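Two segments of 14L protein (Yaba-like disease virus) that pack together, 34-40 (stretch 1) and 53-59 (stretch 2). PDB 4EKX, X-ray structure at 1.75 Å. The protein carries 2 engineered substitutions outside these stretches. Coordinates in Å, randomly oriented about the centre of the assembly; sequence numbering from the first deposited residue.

Stretch 1 34-40: YVYWIIG
Stretch 2, residues 53-59: GYRERIY

Two nearly antiparallel strands meet here through side chains rather than a backbone ladder, and one carboxylate, that of Glu 56, supplies the polar centre of a small contact burying 262 Å² over both sides. Residues 34-39 form one strand and residues 54-58 lie in the other; their axes approach to 8.1 Å with N-to-C directions 172° apart. In register, the CA of Tyr 36 lies 7.0 Å from the CA of Ile 58, the CA of Trp 37 lies 7.6 Å from the CA of Glu 56, and the CA of Ile 39 lies 8.9 Å from the CA of Tyr 54, so the strands splay toward the Tyr 54 end. Backbone angles are extended throughout both strands, phi/psi being -101/147 at Trp 37 and -113/139 at Glu 56. Glu 56 is fully stretched (chi1 t, chi2 t, chi3 55°) and thus spans the gap: Trp 37 N donates a hydrogen bond to Glu 56 OE2 at 2.8 Å, with an N-H...O angle of 154°. The same OE2 sits near the plane of the Trp 37 ring, at its edge, 3.4 Å from CD1 of Trp 37 (chi1 m, chi2 88°), and 3.5 Å from Tyr 36 CA. Water 1 closes a second link, donating to Trp 37 O at 2.6 Å and to Glu 56 OE1 at 3.0 Å, so both backbone polar groups of Trp 37 are tied to one carboxylate. Apolar contacts flank this centre. Ile 39 (m, m) lays CG2 over a face of the Tyr 54 ring (chi1 m, chi2 -86°): Ile 39 CG2 is 4.1 Å from the centroid of the Tyr 54 ring, 25° off its normal, a CH-pi contact, and 3.8 Å from Tyr 54 CZ. Toward the other end, Ile 58 (m, t) extends CD1 to 4.3 Å from CB of Tyr 36 (chi1 p, chi2 -84°), whose ring leads away from the contact.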

ATOM      1  N   TYR D  34      -6.605  -3.878 -16.300  1.00 29.81           N
ATOM      2  CA  TYR D  34      -6.578  -2.616 -15.591  1.00 28.18           C
ATOM      3  C   TYR D  34      -7.842  -2.461 -14.775  1.00 26.05           C
ATOM      4  O   TYR D  34      -8.835  -3.125 -15.047  1.00 30.55           O
ATOM      5  CB  TYR D  34      -6.366  -1.442 -16.567  1.00 30.33           C
ATOM      6  CG  TYR D  34      -7.193  -1.437 -17.841  1.00 36.64           C
ATOM      7  CD1 TYR D  34      -6.840  -2.228 -18.933  1.00 42.72           C
ATOM      8  CD2 TYR D  34      -8.295  -0.578 -17.983  1.00 38.39           C
ATOM      9  CE1 TYR D  34      -7.580  -2.196 -20.103  1.00 42.13           C
ATOM     10  CE2 TYR D  34      -9.034  -0.542 -19.152  1.00 34.81           C
ATOM     11  CZ  TYR D  34      -8.678  -1.353 -20.208  1.00 43.46           C
ATOM     12  OH  TYR D  34      -9.414  -1.311 -21.371  1.00 44.58           O
ATOM     13  N   VAL D  35      -7.791  -1.597 -13.764  1.00 25.97           N
ATOM     14  CA  VAL D  35      -8.971  -1.278 -12.970  1.00 29.41           C
ATOM     15  C   VAL D  35      -9.214   0.229 -12.942  1.00 27.61           C
ATOM     16  O   VAL D  35      -8.299   1.031 -13.124  1.00 26.73           O
ATOM     17  CB  VAL D  35      -8.869  -1.811 -11.523  1.00 26.05           C
ATOM     18  CG1 VAL D  35      -8.824  -3.351 -11.509  1.00 26.33           C
ATOM     19  CG2 VAL D  35      -7.645  -1.223 -10.812  1.00 29.56           C
ATOM     20  N   TYR D  36     -10.468   0.609 -12.745  1.00 26.17           N
ATOM     21  CA  TYR D  36     -10.804   2.025 -12.561  1.00 27.87           C
ATOM     22  C   TYR D  36     -12.174   2.145 -11.949  1.00 28.83           C
ATOM     23  O   TYR D  36     -12.920   1.163 -11.853  1.00 28.55           O
ATOM     24  CB  TYR D  36     -10.789   2.778 -13.887  1.00 26.51           C
ATOM     25  CG  TYR D  36     -11.745   2.204 -14.903  1.00 29.10           C
ATOM     26  CD1 TYR D  36     -11.371   1.116 -15.708  1.00 25.34           C
ATOM     27  CD2 TYR D  36     -13.024   2.743 -15.069  1.00 29.95           C
ATOM     28  CE1 TYR D  36     -12.247   0.587 -16.649  1.00 28.22           C
ATOM     29  CE2 TYR D  36     -13.905   2.209 -16.004  1.00 30.54           C
ATOM     30  CZ  TYR D  36     -13.510   1.131 -16.792  1.00 31.45           C
ATOM     31  OH  TYR D  36     -14.363   0.587 -17.732  1.00 32.21           O
ATOM     32  N   TRP D  37     -12.512   3.369 -11.562  1.00 28.02           N
ATOM     33  CA  TRP D  37     -13.736   3.620 -10.836  1.00 28.72           C
ATOM     34  C   TRP D  37     -14.857   4.187 -11.719  1.00 28.06           C
ATOM     35  O   TRP D  37     -14.603   4.916 -12.686  1.00 29.38           O
ATOM     36  CB  TRP D  37     -13.440   4.575  -9.669  1.00 24.76           C
ATOM     37  CG  TRP D  37     -12.628   3.913  -8.567  1.00 28.50           C
ATOM     38  CD1 TRP D  37     -11.262   3.839  -8.470  1.00 26.84           C
ATOM     39  CD2 TRP D  37     -13.150   3.217  -7.441  1.00 26.34           C
ATOM     40  NE1 TRP D  37     -10.902   3.138  -7.330  1.00 26.58           N
ATOM     41  CE2 TRP D  37     -12.046   2.742  -6.685  1.00 23.89           C
ATOM     42  CE3 TRP D  37     -14.448   2.941  -6.989  1.00 26.79           C
ATOM     43  CZ2 TRP D  37     -12.206   2.045  -5.489  1.00 28.65           C
ATOM     44  CZ3 TRP D  37     -14.604   2.229  -5.811  1.00 31.08           C
ATOM     45  CH2 TRP D  37     -13.486   1.786  -5.075  1.00 30.94           C
ATOM     46  N   ILE D  38     -16.090   3.811 -11.376  1.00 26.08           N
ATOM     47  CA  ILE D  38     -17.298   4.403 -11.946  1.00 29.65           C
ATOM     48  C   ILE D  38     -18.142   4.892 -10.773  1.00 33.35           C
ATOM     49  O   ILE D  38     -18.397   4.143  -9.822  1.00 33.30           O
ATOM     50  CB  ILE D  38     -18.098   3.390 -12.790  1.00 33.65           C
ATOM     51  CG1 ILE D  38     -17.267   2.950 -14.008  1.00 30.31           C
ATOM     52  CG2 ILE D  38     -19.446   3.999 -13.223  1.00 37.91           C
ATOM     53  CD1 ILE D  38     -17.964   1.920 -14.927  1.00 32.59           C
ATOM     54  N   ILE D  39     -18.537   6.159 -10.843  1.00 31.90           N
ATOM     55  CA  ILE D  39     -19.294   6.816  -9.777  1.00 34.35           C
ATOM     56  C   ILE D  39     -20.759   6.787 -10.164  1.00 38.28           C
ATOM     57  O   ILE D  39     -21.160   7.371 -11.178  1.00 36.00           O
ATOM     58  CB  ILE D  39     -18.844   8.272  -9.596  1.00 34.17           C
ATOM     59  CG1 ILE D  39     -17.320   8.365  -9.514  1.00 37.44           C
ATOM     60  CG2 ILE D  39     -19.492   8.898  -8.355  1.00 35.48           C
ATOM     61  CD1 ILE D  39     -16.697   7.466  -8.437  1.00 38.42           C
ATOM     62  N   GLY D  40     -21.556   6.083  -9.367  1.00 37.87           N
ATOM     63  CA  GLY D  40     -22.951   5.876  -9.692  1.00 37.80           C
ATOM     64  C   GLY D  40     -23.090   4.968 -10.900  1.00 40.59           C
ATOM     65  O   GLY D  40     -22.271   4.070 -11.115  1.00 39.31           O
ATOM     66  N   GLY D  53     -15.216  16.488  -5.714  1.00 47.03           N
ATOM     67  CA  GLY D  53     -14.776  15.855  -4.483  1.00 48.65           C
ATOM     68  C   GLY D  53     -14.159  14.492  -4.718  1.00 48.82           C
ATOM     69  O   GLY D  53     -13.653  13.862  -3.780  1.00 44.14           O
ATOM     70  N   TYR D  54     -14.200  14.035  -5.969  1.00 43.44           N
ATOM     71  CA  TYR D  54     -13.592  12.757  -6.331  1.00 43.71           C
ATOM     72  C   TYR D  54     -12.299  12.979  -7.104  1.00 37.92           C
ATOM     73  O   TYR D  54     -12.228  13.836  -7.981  1.00 44.84           O
ATOM     74  CB  TYR D  54     -14.539  11.925  -7.189  1.00 40.38           C
ATOM     75  CG  TYR D  54     -15.780  11.426  -6.479  1.00 48.18           C
ATOM     76  CD1 TYR D  54     -15.754  10.240  -5.752  1.00 42.43           C
ATOM     77  CD2 TYR D  54     -16.984  12.124  -6.557  1.00 47.61           C
ATOM     78  CE1 TYR D  54     -16.881   9.763  -5.113  1.00 38.52           C
ATOM     79  CE2 TYR D  54     -18.124  11.654  -5.919  1.00 48.47           C
ATOM     80  CZ  TYR D  54     -18.064  10.468  -5.200  1.00 48.51           C
ATOM     81  OH  TYR D  54     -19.183   9.979  -4.564  1.00 43.09           O
ATOM     82  N   ARG D  55     -11.268  12.221  -6.755  1.00 37.35           N
ATOM     83  CA  ARG D  55     -10.056  12.191  -7.556  1.00 39.37           C
ATOM     84  C   ARG D  55      -9.627  10.731  -7.702  1.00 36.20           C
ATOM     85  O   ARG D  55      -9.754   9.948  -6.768  1.00 36.58           O
ATOM     86  CB  ARG D  55      -8.951  13.019  -6.901  1.00 39.89           C
ATOM     87  CG  ARG D  55      -7.654  13.056  -7.697  1.00 49.93           C
ATOM     88  CD  ARG D  55      -6.666  14.081  -7.155  1.00 57.22           C
ATOM     89  NE  ARG D  55      -6.265  13.806  -5.777  1.00 62.30           N
ATOM     90  CZ  ARG D  55      -5.295  12.967  -5.432  1.00 63.67           C
ATOM     91  NH1 ARG D  55      -4.623  12.305  -6.364  1.00 56.40           N
ATOM     92  NH2 ARG D  55      -4.997  12.787  -4.151  1.00 70.64           N
ATOM     93  N   GLU D  56      -9.163  10.359  -8.885  1.00 34.03           N
ATOM     94  CA  GLU D  56      -8.709   8.992  -9.093  1.00 35.29           C
ATOM     95  C   GLU D  56      -7.210   8.943  -9.335  1.00 35.22           C
ATOM     96  O   GLU D  56      -6.652   9.785 -10.041  1.00 39.25           O
ATOM     97  CB  GLU D  56      -9.449   8.350 -10.267  1.00 32.41           C
ATOM     98  CG  GLU D  56      -9.078   6.900 -10.505  1.00 31.51           C
ATOM     99  CD  GLU D  56      -9.860   6.315 -11.652  1.00 37.02           C
ATOM    100  OE1 GLU D  56      -9.800   6.902 -12.750  1.00 44.22           O
ATOM    101  OE2 GLU D  56     -10.540   5.287 -11.453  1.00 42.28           O
ATOM    102  N   ARG D  57      -6.562   7.947  -8.746  1.00 34.55           N
ATOM    103  CA  ARG D  57      -5.157   7.724  -8.999  1.00 35.06           C
ATOM    104  C   ARG D  57      -4.991   6.333  -9.582  1.00 39.23           C
ATOM    105  O   ARG D  57      -5.118   5.336  -8.875  1.00 33.59           O
ATOM    106  CB  ARG D  57      -4.355   7.848  -7.703  1.00 38.90           C
ATOM    107  CG  ARG D  57      -2.880   7.544  -7.863  1.00 51.06           C
ATOM    108  N   ILE D  58      -4.734   6.267 -10.881  1.00 40.42           N
ATOM    109  CA  ILE D  58      -4.492   4.988 -11.530  1.00 39.83           C
ATOM    110  C   ILE D  58      -2.991   4.726 -11.547  1.00 42.53           C
ATOM    111  O   ILE D  58      -2.215   5.543 -12.040  1.00 46.56           O
ATOM    112  CB  ILE D  58      -5.052   4.963 -12.959  1.00 37.93           C
ATOM    113  CG1 ILE D  58      -6.588   5.035 -12.916  1.00 41.47           C
ATOM    114  CG2 ILE D  58      -4.570   3.700 -13.695  1.00 43.43           C
ATOM    115  CD1 ILE D  58      -7.262   5.180 -14.274  1.00 50.55           C
ATOM    116  N   TYR D  59      -2.591   3.589 -10.991  1.00 37.30           N
ATOM    117  CA  TYR D  59      -1.184   3.243 -10.887  1.00 44.95           C
ATOM    118  C   TYR D  59      -0.641   2.720 -12.215  1.00 52.81           C
ATOM    119  O   TYR D  59      -1.167   1.758 -12.775  1.00 50.40           O
ATOM    120  CB  TYR D  59      -0.994   2.203  -9.791  1.00 37.03           C
ATOM    121  CG  TYR D  59      -1.196   2.747  -8.397  1.00 41.40           C
ATOM    122  CD1 TYR D  59      -0.118   2.915  -7.537  1.00 48.45           C
ATOM    123  CD2 TYR D  59      -2.459   3.092  -7.936  1.00 41.02           C
ATOM    124  CE1 TYR D  59      -0.293   3.406  -6.262  1.00 49.87           C
ATOM    125  CE2 TYR D  59      -2.642   3.588  -6.664  1.00 41.85           C
ATOM    126  CZ  TYR D  59      -1.555   3.742  -5.829  1.00 50.35           C
ATOM    127  OH  TYR D  59      -1.727   4.229  -4.554  1.00 46.42           O
TER
HETATM  128  O   HOH W   1     -12.753   6.549 -13.417  1.00 27.69           O